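Local coordinates for protein putative ManD family dehydratase (Pantoea ananatis, PDB 3T6C) that catalyses, with low activity in vitro, the magnesium-dependent dehydration of D-gluconate to 2-dehydro-3-deoxy-D-gluconate, at residues K33-A38 against I408-A413; A247-T252 against V275-T280; E281-L286 against I294-L299. All blocks are in the same frame, centred on the assembly; numbering follows the deposited sequence. Where two conformers were deposited one is given.

Contact 1: K33-A38 against I408-A413; sequences KTILTA and IDINEA
The carboxylate of E412 is gripped by two lysines, and one lies across this contact: K33 NZ donates to E412 OE1 at 2.8 Å in a salt bridge. The bond uses the syn lone pair of OE1, on the side of OE2, and OE2 itself is taken by K48 of strand 44-51. K33 and K48 are backbone partners on adjacent antiparallel strands, so the sheet presents both cations to one acid. K33 and E412 arrive from opposite directions; K33 starts with CG between its backbone N and carbonyl carbon (chi1 74°) and then runs extended to NZ. Beside this bridge, two residues along the strand, I35 makes the apolar contact. Its CG2 meets I410 CD1 tip to tip at 4.1 Å, while its CD1 lies 4.1 Å from E412 CG, the side chains of I35 and E412 crossing at about a right angle. V46, L59 and F387 also pack on I410. The contact thus brings a late segment onto the N-terminal sheet, as in the enolase superfamily, where C-terminal residues complete the capping domain. With two lysines on its oxygens, and a place in the first turn of helix 412-415, E412 is probably held ionised.

Contact 2: A247-T252 against V275-T280; sequences AHERIT and VAPENT. With GCO (D-gluconic acid), chain D; EDO (1,2-ethanediol), chain H.
The flat carboxylate of E249 points one oxygen at A276, with OE1 3.2 Å from A276 CB and 3.7 Å from P277 CD, while the neighbouring H248 ring turns to the substrate. Y181 is stacked on that ring, Y103 of the second subunit meets it with planes inclined by about 25°, and D-gluconate lies at its edge. There H248 NE2 and GCO O4 share a nearly straight hydrogen bond of 2.9 Å (166°), in which either could be the donor. H248 and E249 are the central residues of a type I' turn, closed by R250 N to A247 O at 3.1 Å. E249 CB rests 3.7 Å from A276 N; CG, between the backbone N and the carbonyl carbon (chi1 61°), and the extended chain beyond it carry OE1 to the A276 methyl. No hydrogen bond joins the segments. R105 of the second subunit forms salt bridges to both E249 OE1 and E278 OE1, which lie 4.6 Å apart; E249 OE2 is close to the like-charged P440 OXT. Both segments follow parallel barrel strands, 242-246 and 270-272; such loops at the C-terminal strand ends build the active site in the mandelate racemase family. H248 is probably a proton donor/acceptor here.

Contact 3: E281-L286 against I294-L299; sequences EWLKML and IAMGEL. With MG (magnesium ion), chain C; GCO (D-gluconic acid), chain D.
L283 and M296 reach toward each other tip to tip, L283 CD1 ending 4.0 Å from M296 CG, whereas the second pair meets at a slant: L286 CD2 lies against the longer branch of I294, 3.9 Å from CG1 and 4.0 Å from CD1. The two leucines leave the helix differently. L283 has CG anti to its carbonyl carbon (chi1 -71°), L286 has CG anti to its backbone N (chi1 -172°), and each rotation delivers a methyl to the strand. At M296, chi1 puts CG anti to the carbonyl carbon, toward the leucine, and the chain beyond is bent at chi2 and chi3. I294 and M296, two apart on the strand, face the helix; A295 between them packs on F270 and E272. This is the helix-on-strand packing of a beta-alpha-beta unit, strands 270-272 and 294-296 running parallel with helix 283-289 connecting them and packing on 294-296, within the barrel domain of the mandelate racemase family. Beyond the strand, G297 takes a positive phi of 120° and the chain turns into the active site. There E298 OE1 binds the magnesium ion at 2.2 Å, alongside D246 and E272, a water, and the gluconate atoms O1B and O2. E298 OE2 approaches GCO O2 to 2.6 Å and is hydrogen-bonded to Y103 OH of the second subunit.

In the fold
Contacts 2 and 3 are buried neighbours in the barrel domain, centres 8 Å apart, touching where P277 CG meets L299 CB at 3.6 Å. Both reach the gluconate, contact 2 through H248 in the loop after 242-246 and contact 3 through E298 just past strand 294-296, and both meet the second subunit. Contact 1, only partly buried and touching no other subunit, lies on the opposite side of the chain's centre, about 34 Å from contact 2 and 35 Å from contact 3 between centres. Chemistry follows place: a salt bridge with an isoleucine pair beside it joins contact 1, apolar side-chain packing joins contact 3, and in contact 2 the buried acid is paired by a neighbouring chain.

Contact 1: K33-A38 against I408-A413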
loop_
_atom_site.group_PDB
_atom_site.type_symbol
_atom_site.label_atom_id
_atom_site.label_comp_id
_atom_site.label_asym_id
_atom_site.label_seq_id
_atom_site.Cartn_x
_atom_site.Cartn_y
_atom_site.Cartn_z
ATOM N N LYS A 33 -20.885 45.360 -6.517
ATOM C CA LYS A 33 -21.132 45.747 -5.124
ATOM C C LYS A 33 -21.604 44.633 -4.208
ATOM O O LYS A 33 -22.094 43.609 -4.646
ATOM C CB LYS A 33 -22.099 46.885 -5.048
ATOM C CG LYS A 33 -23.485 46.495 -5.340
ATOM C CD LYS A 33 -24.345 47.698 -5.002
ATOM C CE LYS A 33 -25.652 47.600 -5.657
ATOM N NZ LYS A 33 -26.283 48.960 -5.838
ATOM N N THR A 34 -21.446 44.850 -2.912
ATOM C CA THR A 34 -21.856 43.866 -1.918
ATOM C C THR A 34 -23.045 44.432 -1.145
ATOM O O THR A 34 -23.015 45.590 -0.720
ATOM C CB THR A 34 -20.757 43.611 -0.896
ATOM O OG1 THR A 34 -19.532 43.224 -1.537
ATOM C CG2 THR A 34 -21.187 42.532 0.067
ATOM N N ILE A 35 -24.075 43.603 -0.950
ATOM C CA ILE A 35 -25.250 43.958 -0.206
ATOM C C ILE A 35 -25.312 43.030 1.012
ATOM O O ILE A 35 -25.242 41.776 0.873
ATOM C CB ILE A 35 -26.507 43.774 -1.061
ATOM C CG1 ILE A 35 -26.503 44.798 -2.223
ATOM C CG2 ILE A 35 -27.755 44.000 -0.227
ATOM C CD1 ILE A 35 -27.352 44.359 -3.427
ATOM N N LEU A 36 -25.416 43.640 2.191
ATOM C CA LEU A 36 -25.517 42.890 3.443
ATOM C C LEU A 36 -26.956 43.051 3.922
ATOM O O LEU A 36 -27.436 44.171 4.190
ATOM C CB LEU A 36 -24.554 43.417 4.497
ATOM C CG LEU A 36 -23.048 43.365 4.227
ATOM C CD1 LEU A 36 -22.228 43.816 5.442
ATOM C CD2 LEU A 36 -22.650 42.035 3.778
ATOM N N THR A 37 -27.660 41.924 4.038
ATOM C CA THR A 37 -29.083 41.971 4.417
ATOM C C THR A 37 -29.495 40.735 5.226
ATOM O O THR A 37 -28.887 39.694 5.077
ATOM C CB THR A 37 -29.994 42.144 3.134
ATOM O OG1 THR A 37 -31.356 42.326 3.517
ATOM C CG2 THR A 37 -29.936 40.940 2.177
ATOM N N ALA A 38 -30.519 40.863 6.075
ATOM C CA ALA A 38 -30.909 39.752 6.930
ATOM C C ALA A 38 -32.431 39.514 7.024
ATOM O O ALA A 38 -32.960 39.507 8.119
ATOM C CB ALA A 38 -30.320 39.973 8.350
ATOM N N ILE A 408 -33.497 34.523 -10.148
ATOM C CA ILE A 408 -33.607 35.130 -8.817
ATOM C C ILE A 408 -33.254 36.603 -8.942
ATOM O O ILE A 408 -32.406 37.007 -9.756
ATOM C CB ILE A 408 -32.616 34.400 -7.822
ATOM C CG1 ILE A 408 -32.934 34.739 -6.361
ATOM C CG2 ILE A 408 -31.117 34.740 -8.117
ATOM C CD1 ILE A 408 -34.309 34.298 -5.980
ATOM N N ASP A 409 -33.893 37.427 -8.121
ATOM C CA ASP A 409 -33.580 38.851 -8.146
ATOM C C ASP A 409 -33.431 39.362 -6.716
ATOM O O ASP A 409 -33.605 38.594 -5.740
ATOM C CB ASP A 409 -34.722 39.598 -8.872
ATOM C CG ASP A 409 -34.284 40.968 -9.428
ATOM O OD1 ASP A 409 -33.087 41.335 -9.383
ATOM O OD2 ASP A 409 -35.188 41.694 -9.909
ATOM N N ILE A 410 -33.052 40.642 -6.565
ATOM C CA ILE A 410 -33.003 41.244 -5.215
ATOM C C ILE A 410 -33.598 42.655 -5.291
ATOM O O ILE A 410 -33.307 43.419 -6.242
ATOM C CB ILE A 410 -31.570 41.307 -4.602
ATOM C CG1 ILE A 410 -31.675 41.748 -3.132
ATOM C CG2 ILE A 410 -30.639 42.258 -5.410
ATOM C CD1 ILE A 410 -30.369 41.668 -2.389
ATOM N N ASN A 411 -34.498 42.957 -4.355
ATOM C CA ASN A 411 -35.026 44.308 -4.259
ATOM C C ASN A 411 -34.119 45.013 -3.277
ATOM O O ASN A 411 -34.181 44.785 -2.072
ATOM C CB ASN A 411 -36.488 44.227 -3.807
ATOM C CG ASN A 411 -37.121 45.575 -3.720
ATOM O OD1 ASN A 411 -36.493 46.524 -3.262
ATOM N ND2 ASN A 411 -38.333 45.705 -4.262
ATOM N N GLU A 412 -33.280 45.915 -3.796
ATOM C CA GLU A 412 -32.271 46.593 -2.957
ATOM C C GLU A 412 -32.932 47.472 -1.902
ATOM O O GLU A 412 -32.440 47.569 -0.770
ATOM C CB GLU A 412 -31.351 47.450 -3.807
ATOM C CG GLU A 412 -30.500 46.605 -4.771
ATOM C CD GLU A 412 -29.326 47.339 -5.373
ATOM O OE1 GLU A 412 -28.657 48.127 -4.678
ATOM O OE2 GLU A 412 -29.096 47.131 -6.573
ATOM N N ALA A 413 -34.026 48.131 -2.275
ATOM C CA ALA A 413 -34.720 48.998 -1.299
ATOM C C ALA A 413 -35.243 48.210 -0.118
ATOM O O ALA A 413 -35.118 48.657 1.022
ATOM C CB ALA A 413 -35.879 49.807 -1.962
#

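Contact 2: A247-T252 against V275-T280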
loop_
_atom_site.group_PDB
_atom_site.type_symbol
_atom_site.label_atom_id
_atom_site.label_comp_id
_atom_site.label_asym_id
_atom_site.label_seq_id
_atom_site.Cartn_x
_atom_site.Cartn_y
_atom_site.Cartn_z
ATOM N N ALA A 247 -23.783 14.409 13.210
ATOM C CA ALA A 247 -22.938 14.344 14.421
ATOM C C ALA A 247 -22.182 15.650 14.627
ATOM O O ALA A 247 -21.730 15.907 15.725
ATOM C CB ALA A 247 -21.970 13.211 14.278
ATOM N N HIS A 248 -22.033 16.448 13.559
ATOM C CA HIS A 248 -21.505 17.834 13.662
ATOM C C HIS A 248 -20.191 17.922 14.420
ATOM O O HIS A 248 -19.999 18.785 15.282
ATOM C CB HIS A 248 -22.554 18.753 14.294
ATOM C CG HIS A 248 -22.501 20.180 13.812
ATOM N ND1 HIS A 248 -21.543 21.079 14.235
ATOM C CD2 HIS A 248 -23.326 20.869 12.987
ATOM C CE1 HIS A 248 -21.772 22.264 13.683
ATOM N NE2 HIS A 248 -22.849 22.164 12.916
ATOM N N GLU A 249 -19.301 16.968 14.103
ATOM C CA GLU A 249 -17.917 16.869 14.656
ATOM C C GLU A 249 -17.851 16.900 16.205
ATOM O O GLU A 249 -16.805 17.252 16.746
ATOM C CB GLU A 249 -16.950 17.937 14.044
ATOM C CG GLU A 249 -17.334 19.442 14.298
ATOM C CD GLU A 249 -16.355 20.487 13.695
ATOM O OE1 GLU A 249 -15.377 20.084 13.024
ATOM O OE2 GLU A 249 -16.566 21.710 13.957
ATOM N N ARG A 250 -18.921 16.461 16.886
ATOM C CA ARG A 250 -19.018 16.668 18.336
ATOM C C ARG A 250 -18.453 15.542 19.176
ATOM O O ARG A 250 -18.567 15.584 20.400
ATOM C CB ARG A 250 -20.483 16.903 18.734
ATOM C CG ARG A 250 -21.013 18.240 18.296
ATOM C CD ARG A 250 -20.396 19.345 19.116
ATOM N NE ARG A 250 -20.925 20.693 18.802
ATOM C CZ ARG A 250 -21.467 21.529 19.679
ATOM N NH1 ARG A 250 -21.641 21.199 20.966
ATOM N NH2 ARG A 250 -21.828 22.746 19.256
ATOM N N ILE A 251 -17.850 14.519 18.567
ATOM C CA ILE A 251 -17.350 13.373 19.335
ATOM C C ILE A 251 -15.969 12.957 18.803
ATOM O O ILE A 251 -15.558 13.404 17.713
ATOM C CB ILE A 251 -18.316 12.151 19.273
ATOM C CG1 ILE A 251 -18.548 11.737 17.821
ATOM C CG2 ILE A 251 -19.699 12.528 19.899
ATOM C CD1 ILE A 251 -19.693 10.689 17.677
ATOM N N THR A 252 -15.255 12.140 19.550
ATOM C CA THR A 252 -13.945 11.697 19.053
ATOM C C THR A 252 -14.091 10.726 17.882
ATOM O O THR A 252 -15.142 10.075 17.748
ATOM C CB THR A 252 -13.143 10.938 20.134
ATOM O OG1 THR A 252 -13.833 9.749 20.508
ATOM C CG2 THR A 252 -12.856 11.846 21.368
ATOM N N VAL A 275 -16.560 13.307 11.599
ATOM C CA VAL A 275 -15.255 13.854 11.993
ATOM C C VAL A 275 -15.153 15.318 11.523
ATOM O O VAL A 275 -15.820 15.747 10.568
ATOM C CB VAL A 275 -14.023 13.065 11.471
ATOM C CG1 VAL A 275 -14.076 11.599 11.962
ATOM C CG2 VAL A 275 -13.952 13.112 9.949
ATOM N N ALA A 276 -14.284 16.055 12.202
ATOM C CA ALA A 276 -13.873 17.394 11.793
ATOM C C ALA A 276 -13.021 17.280 10.519
ATOM O O ALA A 276 -12.405 16.243 10.276
ATOM C CB ALA A 276 -12.989 17.933 12.914
ATOM N N PRO A 277 -12.923 18.370 9.720
ATOM C CA PRO A 277 -12.000 18.310 8.562
ATOM C C PRO A 277 -10.584 17.973 8.976
ATOM O O PRO A 277 -9.901 17.237 8.248
ATOM C CB PRO A 277 -12.042 19.759 8.022
ATOM C CG PRO A 277 -13.406 20.219 8.379
ATOM C CD PRO A 277 -13.536 19.708 9.829
ATOM N N GLU A 278 -10.157 18.430 10.157
ATOM C CA GLU A 278 -8.792 18.177 10.581
ATOM C C GLU A 278 -8.549 16.697 10.914
ATOM O O GLU A 278 -7.386 16.306 11.081
ATOM C CB GLU A 278 -8.479 19.060 11.782
ATOM C CG GLU A 278 -8.518 20.573 11.440
ATOM C CD GLU A 278 -9.880 21.270 11.655
ATOM O OE1 GLU A 278 -10.922 20.590 11.814
ATOM O OE2 GLU A 278 -9.864 22.517 11.687
ATOM N N ASN A 279 -9.622 15.918 11.095
ATOM C CA ASN A 279 -9.577 14.463 11.380
ATOM C C ASN A 279 -9.918 13.542 10.214
ATOM O O ASN A 279 -10.343 12.387 10.447
ATOM C CB ASN A 279 -10.326 14.081 12.645
ATOM C CG ASN A 279 -9.586 14.500 13.926
ATOM O OD1 ASN A 279 -8.351 14.425 13.989
ATOM N ND2 ASN A 279 -10.347 14.904 14.960
ATOM N N THR A 280 -9.979 14.080 9.000
ATOM C CA THR A 280 -10.328 13.242 7.838
ATOM C C THR A 280 -9.546 11.937 7.669
ATOM O O THR A 280 -10.087 10.986 7.125
ATOM C CB THR A 280 -10.241 14.034 6.501
ATOM O OG1 THR A 280 -8.976 14.658 6.400
ATOM C CG2 THR A 280 -11.368 15.071 6.445
HETATM C C1 GCO D . -26.261 21.849 8.685
HETATM C C2 GCO D . -25.164 22.564 9.380
HETATM C C3 GCO D . -25.550 23.911 9.961
HETATM C C4 GCO D . -24.319 24.680 10.396
HETATM C C5 GCO D . -24.512 26.152 10.125
HETATM C C6 GCO D . -23.313 27.001 10.510
HETATM O O1A GCO D . -27.248 22.459 8.179
HETATM O O1B GCO D . -26.117 20.601 8.469
HETATM O O2 GCO D . -24.481 21.660 10.208
HETATM O O3 GCO D . -26.402 23.646 11.013
HETATM O O4 GCO D . -24.132 24.449 11.781
HETATM O O5 GCO D . -24.771 26.316 8.781
HETATM O O6 GCO D . -23.457 28.379 10.230
HETATM C C1 EDO H . -9.768 14.556 20.183
HETATM O O1 EDO H . -8.591 15.305 20.668
HETATM C C2 EDO H . -9.894 14.415 18.648
HETATM O O2 EDO H . -9.661 15.612 17.813
#

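Contact 3: E281-L286 against I294-L299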
loop_
_atom_site.group_PDB
_atom_site.type_symbol
_atom_site.label_atom_id
_atom_site.label_comp_id
_atom_site.label_asym_id
_atom_site.label_seq_id
_atom_site.Cartn_x
_atom_site.Cartn_y
_atom_site.Cartn_z
ATOM N N GLU A 281 -8.334 11.839 8.185
ATOM C CA GLU A 281 -7.561 10.588 8.064
ATOM C C GLU A 281 -8.225 9.437 8.835
ATOM O O GLU A 281 -7.961 8.300 8.556
ATOM C CB GLU A 281 -6.115 10.831 8.546
ATOM C CG GLU A 281 -5.347 11.633 7.501
ATOM C CD GLU A 281 -3.960 12.082 7.961
ATOM O OE1 GLU A 281 -3.572 11.801 9.123
ATOM O OE2 GLU A 281 -3.298 12.783 7.152
ATOM N N TRP A 282 -9.116 9.744 9.784
ATOM C CA TRP A 282 -9.776 8.691 10.522
ATOM C C TRP A 282 -10.877 7.983 9.700
ATOM O O TRP A 282 -11.389 6.926 10.113
ATOM C CB TRP A 282 -10.401 9.312 11.798
ATOM C CG TRP A 282 -9.380 9.592 12.874
ATOM C CD1 TRP A 282 -8.592 10.736 13.028
ATOM C CD2 TRP A 282 -9.005 8.689 13.924
ATOM N NE1 TRP A 282 -7.786 10.561 14.134
ATOM C CE2 TRP A 282 -7.996 9.323 14.688
ATOM C CE3 TRP A 282 -9.430 7.408 14.295
ATOM C CZ2 TRP A 282 -7.409 8.725 15.811
ATOM C CZ3 TRP A 282 -8.839 6.806 15.431
ATOM C CH2 TRP A 282 -7.850 7.456 16.168
ATOM N N LEU A 283 -11.299 8.581 8.594
ATOM C CA LEU A 283 -12.370 7.948 7.825
ATOM C C LEU A 283 -11.887 6.654 7.174
ATOM O O LEU A 283 -12.747 5.809 6.894
ATOM C CB LEU A 283 -12.977 8.906 6.763
ATOM C CG LEU A 283 -13.802 9.999 7.441
ATOM C CD1 LEU A 283 -14.143 11.087 6.387
ATOM C CD2 LEU A 283 -15.079 9.436 8.011
ATOM N N LYS A 284 -10.575 6.479 6.944
ATOM C CA LYS A 284 -10.110 5.178 6.425
ATOM C C LYS A 284 -10.506 4.069 7.394
ATOM O O LYS A 284 -11.082 3.046 7.016
ATOM C CB LYS A 284 -8.612 5.191 6.248
ATOM C CG LYS A 284 -8.147 3.762 5.864
ATOM C CD LYS A 284 -6.681 3.827 5.410
ATOM C CE LYS A 284 -6.083 2.446 5.286
ATOM N NZ LYS A 284 -4.609 2.557 5.166
ATOM N N MET A 285 -10.277 4.277 8.684
ATOM C CA MET A 285 -10.654 3.260 9.633
ATOM C C MET A 285 -12.158 3.065 9.688
ATOM O O MET A 285 -12.670 1.919 9.708
ATOM C CB MET A 285 -10.118 3.646 11.013
ATOM C CG MET A 285 -10.498 2.615 12.061
ATOM S SD MET A 285 -9.807 3.048 13.679
ATOM C CE MET A 285 -10.582 1.800 14.718
ATOM N N LEU A 286 -12.897 4.175 9.765
ATOM C CA LEU A 286 -14.355 4.063 9.809
ATOM C C LEU A 286 -14.899 3.210 8.657
ATOM O O LEU A 286 -15.797 2.375 8.873
ATOM C CB LEU A 286 -14.995 5.449 9.782
ATOM C CG LEU A 286 -16.491 5.465 10.020
ATOM C CD1 LEU A 286 -16.870 6.840 10.671
ATOM C CD2 LEU A 286 -17.335 5.278 8.759
ATOM N N ILE A 294 -22.170 7.849 4.783
ATOM C CA ILE A 294 -21.488 8.966 5.433
ATOM C C ILE A 294 -21.553 10.210 4.547
ATOM O O ILE A 294 -21.270 10.145 3.367
ATOM C CB ILE A 294 -19.994 8.621 5.698
ATOM C CG1 ILE A 294 -19.888 7.436 6.690
ATOM C CG2 ILE A 294 -19.217 9.822 6.278
ATOM C CD1 ILE A 294 -20.519 7.678 8.059
ATOM N N ALA A 295 -21.914 11.345 5.150
ATOM C CA ALA A 295 -21.856 12.643 4.469
ATOM C C ALA A 295 -20.813 13.501 5.170
ATOM O O ALA A 295 -20.713 13.494 6.406
ATOM C CB ALA A 295 -23.214 13.361 4.540
ATOM N N MET A 296 -20.036 14.264 4.379
ATOM C CA MET A 296 -19.051 15.176 4.951
ATOM C C MET A 296 -18.961 16.393 4.108
ATOM O O MET A 296 -19.052 16.312 2.872
ATOM C CB MET A 296 -17.621 14.548 4.905
ATOM C CG MET A 296 -17.308 13.453 5.941
ATOM S SD MET A 296 -16.973 14.110 7.591
ATOM C CE MET A 296 -15.553 15.162 7.280
ATOM N N GLY A 297 -18.582 17.483 4.777
ATOM C CA GLY A 297 -17.963 18.588 4.064
ATOM C C GLY A 297 -18.534 19.978 4.038
ATOM O O GLY A 297 -18.000 20.802 3.296
ATOM N N GLU A 298 -19.560 20.276 4.816
ATOM C CA GLU A 298 -20.046 21.674 4.846
ATOM C C GLU A 298 -18.930 22.632 5.246
ATOM O O GLU A 298 -18.971 23.816 4.850
ATOM C CB GLU A 298 -21.266 21.851 5.797
ATOM C CG GLU A 298 -20.872 21.692 7.257
ATOM C CD GLU A 298 -22.075 21.576 8.186
ATOM O OE1 GLU A 298 -23.005 20.813 7.887
ATOM O OE2 GLU A 298 -22.119 22.246 9.226
ATOM N N LEU A 299 -17.952 22.160 6.024
ATOM C CA LEU A 299 -16.826 23.008 6.447
ATOM C C LEU A 299 -15.692 23.123 5.415
ATOM O O LEU A 299 -14.765 23.903 5.619
ATOM C CB LEU A 299 -16.215 22.465 7.762
ATOM C CG LEU A 299 -16.978 22.895 9.011
ATOM C CD1 LEU A 299 -16.550 22.039 10.216
ATOM C CD2 LEU A 299 -16.646 24.400 9.309
HETATM MG MG MG C . -24.318 19.733 9.217
HETATM C C1 GCO D . -26.261 21.849 8.685
HETATM C C2 GCO D . -25.164 22.564 9.380
HETATM C C3 GCO D . -25.550 23.911 9.961
HETATM C C4 GCO D . -24.319 24.680 10.396
HETATM C C5 GCO D . -24.512 26.152 10.125
HETATM C C6 GCO D . -23.313 27.001 10.510
HETATM O O1A GCO D . -27.248 22.459 8.179
HETATM O O1B GCO D . -26.117 20.601 8.469
HETATM O O2 GCO D . -24.481 21.660 10.208
HETATM O O3 GCO D . -26.402 23.646 11.013
HETATM O O4 GCO D . -24.132 24.449 11.781
HETATM O O5 GCO D . -24.771 26.316 8.781
HETATM O O6 GCO D . -23.457 28.379 10.230
HETATM O O HOH W 1 -22.571 19.195 10.243
#